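Local coordinates for protein DNA polymerase III beta subunit (Streptococcus pyogenes, PDB 2AVT) that probably encircles DNA as a ring-shaped dimer and slides along it, tethering the replicative polymerase to its template for processive synthesis, at residues Lys176-Asp181 with Pro250-Leu255; Arg209-Val214 with Ile231-Glu236. All coordinates share one frame; numbering follows the deposited sequence.

Contact 1 (Lys176-Asp181 with Pro250-Leu255); sequences KAVATD and PDTDRL
Lys176 and Asp253 meet at the solvent-facing side of this contact, the lysine reaching out from a strand and slanting across the aspartate's side chain. CG of Lys176 stands anti to the backbone N (chi1 -179°), which sends the chain away from the strand, and a single bend at chi3 swings the ammonium group onto the carboxylate. NZ of Lys176 forms a salt bridge with OD1 of Asp253 at 3.1 Å, arriving on the syn side but 30° out of the carboxylate plane; OD2 of Asp253 lies a little farther from NZ, at 3.4 Å.

Beneath this pair, Val178 and Thr252 point at one another tip to tip. The methyl groups CG1 of Val178 and CG2 of Thr252 approach to 3.7 Å, while the valine's other branch, CG2, faces Thr252 OG1 at 3.8 Å. That hydroxyl is buried here without a polar partner in the model. The turn presenting Thr252 and Asp253 is shaped by an Asx motif, in which OD1 of Asp251 accepts from Arg254 N at 2.9 Å.

Strand 174-180 runs between strands 164-170 and 184-191 of an antiparallel sheet. Residues 250-255 belong to the connection from strand 238-243 to strand 262-267, on the way from the central to the C-terminal domain, and pack on this central-domain strand, Thr252 also touching Met185 and Tyr249 meeting Val178 and Thr180.

Contact 2 (Arg209-Val214 with Ile231-Glu236); sequences REFSAV and ILFRSE
Phe211 and Phe233 account for this contact between them, a single aromatic pair that joins a helix to the sheet beside it. Economy of this kind illustrates how one large side chain from each element can bridge backbones whose nearest CA atoms, those of these same two residues, are 8.4 Å apart.

The side chains cross at about a right angle. Phe211 carries CG anti to its own N (chi1 171°), extending the ring from the helix toward the strand, where it presents its CD2-CE2 side to Phe233. CD2 of Phe211 lies over one face of the Phe233 ring, 3.7 Å above the plane and displaced toward the rim, while CE2 of Phe211 approaches CD2 of Phe233 to 3.4 Å, a close fit for two aromatic carbons. CB of Phe233 lies in the plane of the Phe211 ring at its edge, 3.7 Å from CE2 of Phe211. The planes are inclined at 57° with centroids 4.8 Å apart, an oblique arrangement intermediate between a parallel stack and a T-shaped pair. Both residues are buried, and the join is apolar throughout.

Helix 205-214 thus packs against a sheet in which strand 230-234 lies between strands 221-226 and 238-243. Leu142 of helix 139-149 touches both phenylalanines, and its Ile146 and the ring of Phe215 also meet Phe211. The pair belongs to a hydrophobic layer between two helices and the central-domain part of a sheet that continues into N-terminal-domain strands, an arrangement repeated in the domains of bacterial beta subunits, whose helices line the ring's inner side.

How the contacts relate
After the N-terminal domain and the first elements of the central one, the chain reaches strand 174-180, which opens the long loop of contact 1. It then passes through helix 205-214 and strand 230-234, where contact 2 closes a shorter loop, before residues 250-255 return to complete contact 1. Contact 2 is therefore nested inside contact 1. The two do not touch: their centres are 23 Å apart and their nearest atoms about 11 Å. Contact 2 works within the central domain, joining helix to sheet, whereas contact 1 holds the segment leading toward the C-terminal domain against a sheet that continues from central-domain strands into C-terminal ones.

Contact 1 (Lys176-Asp181 with Pro250-Leu255)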
loop_
_atom_site.group_PDB
_atom_site.type_symbol
_atom_site.label_atom_id
_atom_site.label_comp_id
_atom_site.label_asym_id
_atom_site.label_seq_id
_atom_site.Cartn_x
_atom_site.Cartn_y
_atom_site.Cartn_z
ATOM N N LYS A 176 -35.406 -3.446 -7.751
ATOM C CA LYS A 176 -34.663 -2.272 -8.212
ATOM C C LYS A 176 -33.572 -1.855 -7.215
ATOM O O LYS A 176 -33.808 -1.764 -6.015
ATOM C CB LYS A 176 -35.596 -1.076 -8.456
ATOM C CG LYS A 176 -34.860 0.164 -8.967
ATOM C CD LYS A 176 -35.755 1.396 -9.086
ATOM C CE LYS A 176 -36.258 1.858 -7.724
ATOM N NZ LYS A 176 -37.143 3.059 -7.825
ATOM N N ALA A 177 -32.373 -1.621 -7.731
ATOM C CA ALA A 177 -31.255 -1.173 -6.913
ATOM C C ALA A 177 -30.760 0.096 -7.585
ATOM O O ALA A 177 -30.338 0.056 -8.742
ATOM C CB ALA A 177 -30.145 -2.222 -6.887
ATOM N N VAL A 178 -30.831 1.220 -6.875
ATOM C CA VAL A 178 -30.374 2.490 -7.431
ATOM C C VAL A 178 -29.578 3.321 -6.427
ATOM O O VAL A 178 -29.833 3.282 -5.224
ATOM C CB VAL A 178 -31.559 3.353 -7.928
ATOM C CG1 VAL A 178 -32.391 3.813 -6.751
ATOM C CG2 VAL A 178 -31.035 4.548 -8.706
ATOM N N ALA A 179 -28.606 4.068 -6.940
ATOM C CA ALA A 179 -27.770 4.935 -6.113
ATOM C C ALA A 179 -27.415 6.157 -6.945
ATOM O O ALA A 179 -27.225 6.056 -8.155
ATOM C CB ALA A 179 -26.497 4.209 -5.680
ATOM N N THR A 180 -27.324 7.308 -6.287
ATOM C CA THR A 180 -27.005 8.552 -6.963
ATOM C C THR A 180 -26.390 9.584 -6.021
ATOM O O THR A 180 -26.571 9.536 -4.802
ATOM C CB THR A 180 -28.267 9.177 -7.605
ATOM O OG1 THR A 180 -27.903 10.355 -8.328
ATOM C CG2 THR A 180 -29.286 9.554 -6.547
ATOM N N ASP A 181 -25.648 10.510 -6.616
ATOM C CA ASP A 181 -24.989 11.592 -5.895
ATOM C C ASP A 181 -25.534 12.906 -6.465
ATOM O O ASP A 181 -24.870 13.933 -6.396
ATOM C CB ASP A 181 -23.477 11.523 -6.113
ATOM C CG ASP A 181 -23.088 11.794 -7.547
ATOM O OD1 ASP A 181 -23.935 11.573 -8.436
ATOM O OD2 ASP A 181 -21.935 12.226 -7.794
ATOM N N PRO A 250 -35.143 9.894 -2.508
ATOM C CA PRO A 250 -35.707 10.704 -3.593
ATOM C C PRO A 250 -36.317 9.892 -4.733
ATOM O O PRO A 250 -35.962 8.732 -4.949
ATOM C CB PRO A 250 -34.517 11.552 -4.046
ATOM C CG PRO A 250 -33.336 10.693 -3.717
ATOM C CD PRO A 250 -33.701 10.156 -2.358
ATOM N N ASP A 251 -37.252 10.513 -5.448
ATOM C CA ASP A 251 -37.919 9.875 -6.577
ATOM C C ASP A 251 -36.926 9.858 -7.731
ATOM O O ASP A 251 -36.726 10.866 -8.405
ATOM C CB ASP A 251 -39.157 10.680 -6.979
ATOM C CG ASP A 251 -39.939 10.026 -8.099
ATOM O OD1 ASP A 251 -39.310 9.518 -9.051
ATOM O OD2 ASP A 251 -41.187 10.035 -8.031
ATOM N N THR A 252 -36.307 8.706 -7.958
ATOM C CA THR A 252 -35.316 8.575 -9.014
ATOM C C THR A 252 -35.887 8.061 -10.340
ATOM O O THR A 252 -35.270 8.220 -11.390
ATOM C CB THR A 252 -34.161 7.661 -8.548
ATOM O OG1 THR A 252 -33.143 7.626 -9.552
ATOM C CG2 THR A 252 -34.666 6.257 -8.281
ATOM N N ASP A 253 -37.063 7.439 -10.297
ATOM C CA ASP A 253 -37.674 6.944 -11.527
ATOM C C ASP A 253 -37.953 8.144 -12.425
ATOM O O ASP A 253 -37.799 8.077 -13.645
ATOM C CB ASP A 253 -38.992 6.215 -11.237
ATOM C CG ASP A 253 -38.802 4.985 -10.376
ATOM O OD1 ASP A 253 -37.829 4.244 -10.613
ATOM O OD2 ASP A 253 -39.633 4.750 -9.471
ATOM N N ARG A 254 -38.348 9.246 -11.794
ATOM C CA ARG A 254 -38.668 10.484 -12.493
ATOM C C ARG A 254 -37.457 11.118 -13.167
ATOM O O ARG A 254 -37.571 12.186 -13.768
ATOM C CB ARG A 254 -39.301 11.476 -11.519
ATOM N N LEU A 255 -36.304 10.462 -13.074
ATOM C CA LEU A 255 -35.079 10.980 -13.677
ATOM C C LEU A 255 -34.691 10.248 -14.957
ATOM O O LEU A 255 -33.853 10.727 -15.720
ATOM C CB LEU A 255 -33.918 10.904 -12.679
ATOM C CG LEU A 255 -33.944 11.872 -11.492
ATOM C CD1 LEU A 255 -32.746 11.615 -10.593
ATOM C CD2 LEU A 255 -33.924 13.305 -12.001
#

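Contact 2 (Arg209-Val214 with Ile231-Glu236)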
loop_
_atom_site.group_PDB
_atom_site.type_symbol
_atom_site.label_atom_id
_atom_site.label_comp_id
_atom_site.label_asym_id
_atom_site.label_seq_id
_atom_site.Cartn_x
_atom_site.Cartn_y
_atom_site.Cartn_z
ATOM N N ARG A 209 -20.024 -2.760 0.178
ATOM C CA ARG A 209 -18.686 -3.122 -0.285
ATOM C C ARG A 209 -18.124 -4.205 0.641
ATOM O O ARG A 209 -17.426 -5.115 0.197
ATOM C CB ARG A 209 -17.756 -1.908 -0.271
ATOM C CG ARG A 209 -18.229 -0.762 -1.154
ATOM C CD ARG A 209 -17.132 -0.295 -2.103
ATOM N NE ARG A 209 -16.555 0.993 -1.725
ATOM C CZ ARG A 209 -15.754 1.194 -0.677
ATOM N NH1 ARG A 209 -15.420 0.188 0.122
ATOM N NH2 ARG A 209 -15.281 2.413 -0.437
ATOM N N GLU A 210 -18.433 -4.100 1.929
ATOM C CA GLU A 210 -17.960 -5.079 2.899
ATOM C C GLU A 210 -18.635 -6.439 2.679
ATOM O O GLU A 210 -18.034 -7.482 2.939
ATOM C CB GLU A 210 -18.210 -4.585 4.328
ATOM C CG GLU A 210 -17.382 -3.363 4.724
ATOM C CD GLU A 210 -15.879 -3.599 4.622
ATOM O OE1 GLU A 210 -15.381 -4.574 5.220
ATOM O OE2 GLU A 210 -15.191 -2.806 3.945
ATOM N N PHE A 211 -19.882 -6.426 2.206
ATOM C CA PHE A 211 -20.602 -7.668 1.932
ATOM C C PHE A 211 -19.789 -8.499 0.943
ATOM O O PHE A 211 -19.562 -9.692 1.151
ATOM C CB PHE A 211 -21.972 -7.384 1.306
ATOM C CG PHE A 211 -22.677 -8.622 0.803
ATOM C CD1 PHE A 211 -22.462 -9.086 -0.485
ATOM C CD2 PHE A 211 -23.533 -9.337 1.626
ATOM C CE1 PHE A 211 -23.083 -10.245 -0.941
ATOM C CE2 PHE A 211 -24.161 -10.497 1.175
ATOM C CZ PHE A 211 -23.932 -10.949 -0.110
ATOM N N SER A 212 -19.359 -7.853 -0.136
ATOM C CA SER A 212 -18.586 -8.513 -1.181
ATOM C C SER A 212 -17.275 -9.084 -0.672
ATOM O O SER A 212 -16.825 -10.142 -1.123
ATOM C CB SER A 212 -18.306 -7.534 -2.326
ATOM O OG SER A 212 -19.502 -7.195 -3.004
ATOM N N ALA A 213 -16.661 -8.381 0.271
ATOM C CA ALA A 213 -15.394 -8.825 0.827
ATOM C C ALA A 213 -15.568 -9.970 1.815
ATOM O O ALA A 213 -14.701 -10.833 1.926
ATOM C CB ALA A 213 -14.676 -7.650 1.508
ATOM N N VAL A 214 -16.691 -9.988 2.519
ATOM C CA VAL A 214 -16.941 -11.015 3.524
ATOM C C VAL A 214 -17.443 -12.361 2.997
ATOM O O VAL A 214 -17.013 -13.413 3.473
ATOM C CB VAL A 214 -17.936 -10.502 4.581
ATOM C CG1 VAL A 214 -18.179 -11.572 5.631
ATOM C CG2 VAL A 214 -17.385 -9.227 5.230
ATOM N N ILE A 231 -30.801 -5.020 7.942
ATOM C CA ILE A 231 -30.972 -6.135 7.033
ATOM C C ILE A 231 -29.908 -7.166 7.406
ATOM O O ILE A 231 -28.777 -6.812 7.762
ATOM C CB ILE A 231 -30.808 -5.669 5.569
ATOM C CG1 ILE A 231 -30.862 -6.862 4.616
ATOM C CG2 ILE A 231 -29.511 -4.911 5.403
ATOM C CD1 ILE A 231 -30.707 -6.462 3.163
ATOM N N LEU A 232 -30.290 -8.438 7.367
ATOM C CA LEU A 232 -29.387 -9.528 7.697
ATOM C C LEU A 232 -29.131 -10.399 6.472
ATOM O O LEU A 232 -30.072 -10.892 5.849
ATOM C CB LEU A 232 -29.988 -10.388 8.816
ATOM C CG LEU A 232 -29.461 -11.817 9.026
ATOM C CD1 LEU A 232 -27.989 -11.819 9.438
ATOM C CD2 LEU A 232 -30.301 -12.488 10.093
ATOM N N PHE A 233 -27.860 -10.551 6.111
ATOM C CA PHE A 233 -27.482 -11.419 5.005
ATOM C C PHE A 233 -26.899 -12.636 5.707
ATOM O O PHE A 233 -26.007 -12.492 6.550
ATOM C CB PHE A 233 -26.411 -10.777 4.120
ATOM C CG PHE A 233 -26.854 -9.528 3.429
ATOM C CD1 PHE A 233 -26.762 -8.299 4.061
ATOM C CD2 PHE A 233 -27.335 -9.573 2.130
ATOM C CE1 PHE A 233 -27.131 -7.149 3.408
ATOM C CE2 PHE A 233 -27.708 -8.421 1.472
ATOM C CZ PHE A 233 -27.606 -7.210 2.109
ATOM N N ARG A 234 -27.383 -13.827 5.370
ATOM C CA ARG A 234 -26.915 -15.033 6.031
ATOM C C ARG A 234 -26.578 -16.224 5.135
ATOM O O ARG A 234 -27.340 -16.584 4.233
ATOM C CB ARG A 234 -27.957 -15.476 7.067
ATOM C CG ARG A 234 -27.474 -16.566 7.998
ATOM C CD ARG A 234 -28.561 -17.006 8.964
ATOM N NE ARG A 234 -29.677 -17.649 8.276
ATOM C CZ ARG A 234 -30.735 -18.166 8.893
ATOM N NH1 ARG A 234 -30.821 -18.116 10.214
ATOM N NH2 ARG A 234 -31.709 -18.728 8.190
ATOM N N SER A 235 -25.421 -16.821 5.400
ATOM C CA SER A 235 -24.958 -18.007 4.694
ATOM C C SER A 235 -24.967 -19.093 5.759
ATOM O O SER A 235 -25.510 -18.889 6.844
ATOM C CB SER A 235 -23.534 -17.810 4.156
ATOM O OG SER A 235 -22.598 -17.610 5.201
ATOM N N GLU A 236 -24.367 -20.237 5.476
ATOM C CA GLU A 236 -24.347 -21.312 6.459
ATOM C C GLU A 236 -23.599 -20.954 7.746
ATOM O O GLU A 236 -24.060 -21.254 8.839
ATOM C CB GLU A 236 -23.732 -22.572 5.849
ATOM C CG GLU A 236 -24.657 -23.306 4.893
ATOM C CD GLU A 236 -25.974 -23.689 5.548
ATOM O OE1 GLU A 236 -25.947 -24.139 6.715
ATOM O OE2 GLU A 236 -27.034 -23.548 4.900
#